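Local coordinates for protein hemin degrading factor (Pseudomonas aeruginosa, PDB 4MF9) that binds heme and, as a heme-trafficking protein of the HemS family, also degrades it, at residues D116-L121 and I272-G277; V150-V155 and N268-Q273. One frame throughout, in Å; residues are numbered along the deposited sequence.

How the interactions relate
Both contacts use strand 271-277, in the second HemS/ChuX range, which pairs with strand 117-120 of the first. Interaction 1 is that pairing, inside a nine-stranded antiparallel sheet; interaction 2 sets the beginning of strand 271-277, and the turn before it, against strand 151-157 of the other large sheet. The centres lie 9 Å apart and the contacts share Ile272 and Gln273. Along the chain, 116-121 precedes 150-155, and both partners meet the single later segment 268-277. One strand thus presents one side to the heme and the other to the facing sheet.

Interaction 1: residues D116-L121 and I272-G277; sequences DLRLFL and IQIHTG. With HEM (protoporphyrin IX containing Fe), chain C.
Arg118 and Ile272 form a hydrogen-bonded antiparallel pair, Arg118 N reaching Ile272 O at 2.8 Å and Ile272 N returning to Arg118 O. Two residues along, Ile274 N donates to Asp116 O, and the Leu117–Gln273 pair between them is non-hydrogen-bonded, with Leu117 CD2 lying against the aliphatic part of Gln273. On the heme side, the Arg118 chain can be followed outward. CB lies opposite Ile272 CB; CG packs on porphyrin carbon C4C, and the bend at chi2 (-60°) brings CD over C1C and C2C. NE comes 3.0 Å from heme NC, while NH2 approaches NB. Ile274 CD1 sits over the centre of the guanidinium, 3.7 Å from CZ. NH1 turns back to its own strand, donating to Leu117 O from above that carbonyl plane and forming a salt bridge with Asp116 OD1 at 2.8 Å. The other carboxylate oxygen, OD2, accepts from a water that also bonds Thr276 OG1. Farther along, Ile272 CD1 meets the edge of the Phe120 ring at CE2 (3.6 Å), and Phe120 CZ touches a heme vinyl carbon, CBC. The contact therefore builds one wall of the heme pocket: two bonds from NH1, with a weak one from NH2 to Asp116 OD1, help to set the turn of the guanidinium against the porphyrin, and the buried carboxylate probably offsets its positive charge.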
loop_
_atom_site.group_PDB
_atom_site.type_symbol
_atom_site.label_atom_id
_atom_site.label_comp_id
_atom_site.label_asym_id
_atom_site.label_seq_id
_atom_site.Cartn_x
_atom_site.Cartn_y
_atom_site.Cartn_z
ATOM N N ASP A 116 1.318 0.241 10.805
ATOM C CA ASP A 116 -0.125 -0.007 10.909
ATOM C C ASP A 116 -0.510 -0.588 9.560
ATOM O O ASP A 116 -0.515 0.117 8.551
ATOM C CB ASP A 116 -0.842 1.327 11.170
ATOM C CG ASP A 116 -2.308 1.169 11.563
ATOM O OD1 ASP A 116 -2.718 0.085 12.046
ATOM O OD2 ASP A 116 -3.052 2.169 11.410
ATOM N N LEU A 117 -0.791 -1.883 9.531
ATOM C CA LEU A 117 -0.895 -2.601 8.272
ATOM C C LEU A 117 -2.099 -3.528 8.281
ATOM O O LEU A 117 -2.437 -4.114 9.315
ATOM C CB LEU A 117 0.378 -3.447 8.042
ATOM C CG LEU A 117 1.712 -2.743 7.789
ATOM C CD1 LEU A 117 2.900 -3.714 7.932
ATOM C CD2 LEU A 117 1.729 -2.152 6.401
ATOM N N ARG A 118 -2.734 -3.678 7.128
ATOM C CA ARG A 118 -3.738 -4.722 6.957
ATOM C C ARG A 118 -3.228 -5.615 5.847
ATOM O O ARG A 118 -3.040 -5.158 4.709
ATOM C CB ARG A 118 -5.097 -4.140 6.565
ATOM C CG ARG A 118 -5.581 -3.005 7.457
ATOM C CD ARG A 118 -5.728 -3.424 8.918
ATOM N NE ARG A 118 -6.117 -2.293 9.767
ATOM C CZ ARG A 118 -5.295 -1.658 10.603
ATOM N NH1 ARG A 118 -4.026 -2.047 10.733
ATOM N NH2 ARG A 118 -5.743 -0.632 11.326
ATOM N N LEU A 119 -3.005 -6.884 6.175
ATOM C CA LEU A 119 -2.342 -7.811 5.259
ATOM C C LEU A 119 -3.314 -8.869 4.767
ATOM O O LEU A 119 -3.939 -9.573 5.567
ATOM C CB LEU A 119 -1.139 -8.473 5.955
ATOM C CG LEU A 119 -0.237 -7.508 6.739
ATOM C CD1 LEU A 119 0.822 -8.254 7.566
ATOM C CD2 LEU A 119 0.424 -6.494 5.808
ATOM N N PHE A 120 -3.457 -8.966 3.450
ATOM C CA PHE A 120 -4.340 -9.961 2.840
ATOM C C PHE A 120 -3.487 -11.050 2.205
ATOM O O PHE A 120 -3.116 -10.977 1.027
ATOM C CB PHE A 120 -5.266 -9.286 1.831
ATOM C CG PHE A 120 -5.985 -8.116 2.405
ATOM C CD1 PHE A 120 -7.100 -8.300 3.207
ATOM C CD2 PHE A 120 -5.524 -6.829 2.179
ATOM C CE1 PHE A 120 -7.751 -7.222 3.756
ATOM C CE2 PHE A 120 -6.165 -5.751 2.726
ATOM C CZ PHE A 120 -7.278 -5.940 3.511
ATOM N N LEU A 121 -3.190 -12.053 3.026
ATOM C CA LEU A 121 -2.089 -12.991 2.806
ATOM C C LEU A 121 -2.324 -14.010 1.705
ATOM O O LEU A 121 -1.392 -14.693 1.270
ATOM C CB LEU A 121 -1.791 -13.730 4.109
ATOM C CG LEU A 121 -1.431 -12.825 5.280
ATOM C CD1 LEU A 121 -1.174 -13.658 6.523
ATOM C CD2 LEU A 121 -0.208 -11.969 4.938
ATOM N N ILE A 272 -2.407 -3.109 2.790
ATOM C CA ILE A 272 -2.717 -1.700 3.000
ATOM C C ILE A 272 -1.881 -1.192 4.161
ATOM O O ILE A 272 -1.812 -1.836 5.208
ATOM C CB ILE A 272 -4.218 -1.472 3.271
ATOM C CG1 ILE A 272 -5.048 -1.950 2.072
ATOM C CG2 ILE A 272 -4.469 -0.007 3.605
ATOM C CD1 ILE A 272 -6.540 -2.153 2.370
ATOM N N GLN A 273 -1.240 -0.044 3.954
ATOM C CA GLN A 273 -0.376 0.577 4.951
ATOM C C GLN A 273 -0.939 1.956 5.307
ATOM O O GLN A 273 -1.391 2.695 4.437
ATOM C CB GLN A 273 1.044 0.716 4.393
ATOM C CG GLN A 273 2.063 1.301 5.355
ATOM C CD GLN A 273 3.510 1.038 4.906
ATOM O OE1 GLN A 273 3.884 -0.096 4.578
ATOM N NE2 GLN A 273 4.319 2.085 4.889
ATOM N N ILE A 274 -0.899 2.295 6.592
ATOM C CA ILE A 274 -1.604 3.467 7.103
ATOM C C ILE A 274 -0.648 4.329 7.920
ATOM O O ILE A 274 0.165 3.811 8.690
ATOM C CB ILE A 274 -2.792 3.033 8.013
ATOM C CG1 ILE A 274 -3.670 2.004 7.305
ATOM C CG2 ILE A 274 -3.642 4.224 8.411
ATOM C CD1 ILE A 274 -4.508 1.136 8.254
ATOM N N HIS A 275 -0.728 5.640 7.727
ATOM C CA HIS A 275 -0.052 6.589 8.598
ATOM C C HIS A 275 -1.109 7.345 9.379
ATOM O O HIS A 275 -2.060 7.839 8.787
ATOM C CB HIS A 275 0.746 7.594 7.790
ATOM C CG HIS A 275 1.107 8.833 8.558
ATOM N ND1 HIS A 275 2.095 8.849 9.519
ATOM C CD2 HIS A 275 0.603 10.089 8.514
ATOM C CE1 HIS A 275 2.196 10.067 10.024
ATOM N NE2 HIS A 275 1.294 10.838 9.439
ATOM N N THR A 276 -0.945 7.426 10.696
ATOM C CA THR A 276 -1.812 8.255 11.527
ATOM C C THR A 276 -0.979 9.361 12.158
ATOM O O THR A 276 0.071 9.099 12.740
ATOM C CB THR A 276 -2.497 7.436 12.630
ATOM O OG1 THR A 276 -3.271 6.382 12.038
ATOM C CG2 THR A 276 -3.413 8.316 13.460
ATOM N N GLY A 277 -1.432 10.600 12.020
ATOM C CA GLY A 277 -0.735 11.723 12.614
ATOM C C GLY A 277 -0.644 12.890 11.663
ATOM O O GLY A 277 -1.163 12.841 10.548
HETATM C CHA HEM C . -10.621 2.278 7.924
HETATM C CHB HEM C . -9.134 1.636 12.374
HETATM C CHC HEM C . -8.930 -3.100 11.564
HETATM C CHD HEM C . -9.276 -2.206 6.874
HETATM C C1A HEM C . -10.313 2.496 9.237
HETATM C C2A HEM C . -10.451 3.734 9.926
HETATM C C3A HEM C . -10.057 3.538 11.162
HETATM C C4A HEM C . -9.630 2.212 11.235
HETATM C CMA HEM C . -10.017 4.583 12.240
HETATM C CAA HEM C . -10.978 5.027 9.414
HETATM C CBA HEM C . -12.062 5.733 10.269
HETATM C CGA HEM C . -13.318 4.954 10.120
HETATM O O1A HEM C . -14.013 4.670 11.092
HETATM O O2A HEM C . -13.618 4.607 9.009
HETATM C C1B HEM C . -8.986 0.259 12.481
HETATM C C2B HEM C . -8.633 -0.292 13.722
HETATM C C3B HEM C . -8.572 -1.620 13.554
HETATM C C4B HEM C . -8.897 -1.865 12.131
HETATM C CMB HEM C . -8.416 0.471 14.995
HETATM C CAB HEM C . -8.244 -2.555 14.671
HETATM C CBB HEM C . -7.659 -3.707 14.548
HETATM C C1C HEM C . -9.017 -3.300 10.237
HETATM C C2C HEM C . -9.031 -4.535 9.621
HETATM C C3C HEM C . -9.133 -4.303 8.283
HETATM C C4C HEM C . -9.175 -2.897 8.065
HETATM C CMC HEM C . -8.972 -5.867 10.303
HETATM C CAC HEM C . -9.171 -5.324 7.263
HETATM C CBC HEM C . -9.053 -4.925 6.032
HETATM C C1D HEM C . -9.706 -0.878 6.759
HETATM C C2D HEM C . -10.070 -0.208 5.474
HETATM C C3D HEM C . -10.452 1.024 5.798
HETATM C C4D HEM C . -10.315 1.113 7.256
HETATM C CMD HEM C . -10.050 -0.746 4.059
HETATM C CAD HEM C . -10.908 2.094 4.841
HETATM C CBD HEM C . -12.430 2.207 4.915
HETATM C CGD HEM C . -13.174 2.937 3.838
HETATM O O1D HEM C . -13.956 3.779 4.227
HETATM O O2D HEM C . -13.066 2.706 2.644
HETATM N NA HEM C . -9.795 1.568 10.060
HETATM N NB HEM C . -9.145 -0.693 11.550
HETATM N NC HEM C . -9.111 -2.365 9.291
HETATM N ND HEM C . -9.867 -0.037 7.769
HETATM FE FE HEM C . -9.569 -0.376 9.552
HETATM O O HOH W 1 2.088 2.042 8.851
HETATM O O HOH W 2 -1.694 4.371 11.531
#

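Interaction 2: residues V150-V155 and N268-Q273; sequences VAVHKV and NAHCIQ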
loop_
_atom_site.group_PDB
_atom_site.type_symbol
_atom_site.label_atom_id
_atom_site.label_comp_id
_atom_site.label_asym_id
_atom_site.label_seq_id
_atom_site.Cartn_x
_atom_site.Cartn_y
_atom_site.Cartn_z
ATOM N N VAL A 150 4.467 -9.270 -8.776
ATOM C CA VAL A 150 4.450 -7.843 -8.441
ATOM C C VAL A 150 4.680 -7.673 -6.949
ATOM O O VAL A 150 4.160 -8.448 -6.151
ATOM C CB VAL A 150 3.105 -7.193 -8.820
ATOM C CG1 VAL A 150 3.198 -5.676 -8.725
ATOM C CG2 VAL A 150 2.702 -7.619 -10.228
ATOM N N ALA A 151 5.458 -6.669 -6.563
ATOM C CA ALA A 151 5.725 -6.443 -5.145
ATOM C C ALA A 151 4.449 -6.294 -4.331
ATOM O O ALA A 151 3.500 -5.608 -4.745
ATOM C CB ALA A 151 6.601 -5.224 -4.957
ATOM N N VAL A 152 4.435 -6.922 -3.163
ATOM C CA VAL A 152 3.317 -6.777 -2.243
ATOM C C VAL A 152 3.663 -5.759 -1.159
ATOM O O VAL A 152 2.908 -4.809 -0.907
ATOM C CB VAL A 152 2.938 -8.129 -1.600
ATOM C CG1 VAL A 152 2.052 -7.903 -0.417
ATOM C CG2 VAL A 152 2.236 -8.997 -2.599
ATOM N N HIS A 153 4.835 -5.940 -0.563
ATOM C CA HIS A 153 5.198 -5.284 0.683
ATOM C C HIS A 153 6.685 -5.529 0.918
ATOM O O HIS A 153 7.181 -6.640 0.660
ATOM C CB HIS A 153 4.409 -5.951 1.812
ATOM C CG HIS A 153 4.616 -5.334 3.166
ATOM N ND1 HIS A 153 4.442 -3.989 3.412
ATOM C CD2 HIS A 153 4.949 -5.899 4.352
ATOM C CE1 HIS A 153 4.678 -3.747 4.695
ATOM N NE2 HIS A 153 4.985 -4.889 5.284
ATOM N N LYS A 154 7.393 -4.528 1.431
ATOM C CA LYS A 154 8.820 -4.710 1.742
ATOM C C LYS A 154 9.108 -4.123 3.104
ATOM O O LYS A 154 8.502 -3.114 3.483
ATOM C CB LYS A 154 9.712 -4.002 0.713
ATOM C CG LYS A 154 9.614 -4.553 -0.683
ATOM C CD LYS A 154 10.179 -3.569 -1.700
ATOM C CE LYS A 154 10.231 -4.212 -3.079
ATOM N NZ LYS A 154 10.600 -3.234 -4.127
ATOM N N VAL A 155 10.033 -4.734 3.840
ATOM C CA VAL A 155 10.505 -4.127 5.074
ATOM C C VAL A 155 12.020 -4.010 5.082
ATOM O O VAL A 155 12.744 -4.983 4.838
ATOM C CB VAL A 155 9.874 -4.744 6.378
ATOM C CG1 VAL A 155 8.698 -5.677 6.060
ATOM C CG2 VAL A 155 10.874 -5.399 7.252
ATOM N N ASN A 268 -2.362 -1.901 -2.184
ATOM C CA ASN A 268 -2.564 -2.621 -3.422
ATOM C C ASN A 268 -3.538 -3.743 -3.076
ATOM O O ASN A 268 -4.102 -3.745 -1.985
ATOM C CB ASN A 268 -1.223 -3.157 -3.942
ATOM C CG ASN A 268 -0.451 -3.938 -2.885
ATOM O OD1 ASN A 268 -0.927 -4.966 -2.393
ATOM N ND2 ASN A 268 0.745 -3.468 -2.544
ATOM N N ALA A 269 -3.724 -4.708 -3.967
ATOM C CA ALA A 269 -4.693 -5.774 -3.715
ATOM C C ALA A 269 -4.377 -6.621 -2.472
ATOM O O ALA A 269 -5.267 -7.284 -1.925
ATOM C CB ALA A 269 -4.805 -6.665 -4.940
ATOM N N HIS A 270 -3.129 -6.594 -2.014
ATOM C CA HIS A 270 -2.691 -7.546 -0.994
ATOM C C HIS A 270 -2.237 -6.941 0.332
ATOM O O HIS A 270 -1.973 -7.664 1.298
ATOM C CB HIS A 270 -1.558 -8.410 -1.563
ATOM C CG HIS A 270 -1.853 -8.954 -2.923
ATOM N ND1 HIS A 270 -2.710 -10.010 -3.127
ATOM C CD2 HIS A 270 -1.427 -8.567 -4.148
ATOM C CE1 HIS A 270 -2.794 -10.260 -4.425
ATOM N NE2 HIS A 270 -2.026 -9.396 -5.064
ATOM N N CYS A 271 -2.113 -5.623 0.381
ATOM C CA CYS A 271 -1.544 -4.985 1.552
ATOM C C CYS A 271 -1.999 -3.547 1.606
ATOM O O CYS A 271 -2.007 -2.850 0.590
ATOM C CB CYS A 271 -0.008 -5.066 1.506
ATOM S SG CYS A 271 0.838 -4.470 2.988
ATOM N N ILE A 272 -2.407 -3.109 2.790
ATOM C CA ILE A 272 -2.717 -1.700 3.000
ATOM C C ILE A 272 -1.881 -1.192 4.161
ATOM O O ILE A 272 -1.812 -1.836 5.208
ATOM C CB ILE A 272 -4.218 -1.472 3.271
ATOM C CG1 ILE A 272 -5.048 -1.950 2.072
ATOM C CG2 ILE A 272 -4.469 -0.007 3.605
ATOM C CD1 ILE A 272 -6.540 -2.153 2.370
ATOM N N GLN A 273 -1.240 -0.044 3.954
ATOM C CA GLN A 273 -0.376 0.577 4.951
ATOM C C GLN A 273 -0.939 1.956 5.307
ATOM O O GLN A 273 -1.391 2.695 4.437
ATOM C CB GLN A 273 1.044 0.716 4.393
ATOM C CG GLN A 273 2.063 1.301 5.355
ATOM C CD GLN A 273 3.510 1.038 4.906
ATOM O OE1 GLN A 273 3.884 -0.096 4.578
ATOM N NE2 GLN A 273 4.319 2.085 4.889
#
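Val152 O accepts the one hydrogen bond that joins these segments, from Asn268 ND2 at 3.0 Å with an N-H...O angle of 161°. The acceptor lies close to the amide plane, and the same nitrogen also donates to Arg84 O. The other end of the amide shapes its own turn: OD1 takes the backbone N of His270 at 2.8 Å, an Asx turn, with CG held between the backbone N and the carbonyl carbon (chi1 51°). Apolar contact comes from the two methyls of Val152, crossing the His270 side chain at about a right angle. CG1 approaches His270 CB at 3.8 Å and also Cys271 CB, while CG2 lies near His270 CD2. Sulfur meets an aromatic ring where Cys271 SG stands 4.1 Å from the centroid of His153, obliquely. At the edge of this ring, CE1 is 3.7 Å from Gln273 OE1, the ring and amide planes nearly perpendicular. Both polar groups converge on Thr83 OG1, which bonds His153 ND1 and Gln273 OE1, and His153 NE2 is hydrogen-bonded to Tyr96 OH. Strand 151-157 lies between strands 138-146 and 78-84 in its own sheet, and the contact spans from there to strand 271-277, beside strand 117-120, whose Leu117 and Leu119 pack on His153 and Cys271.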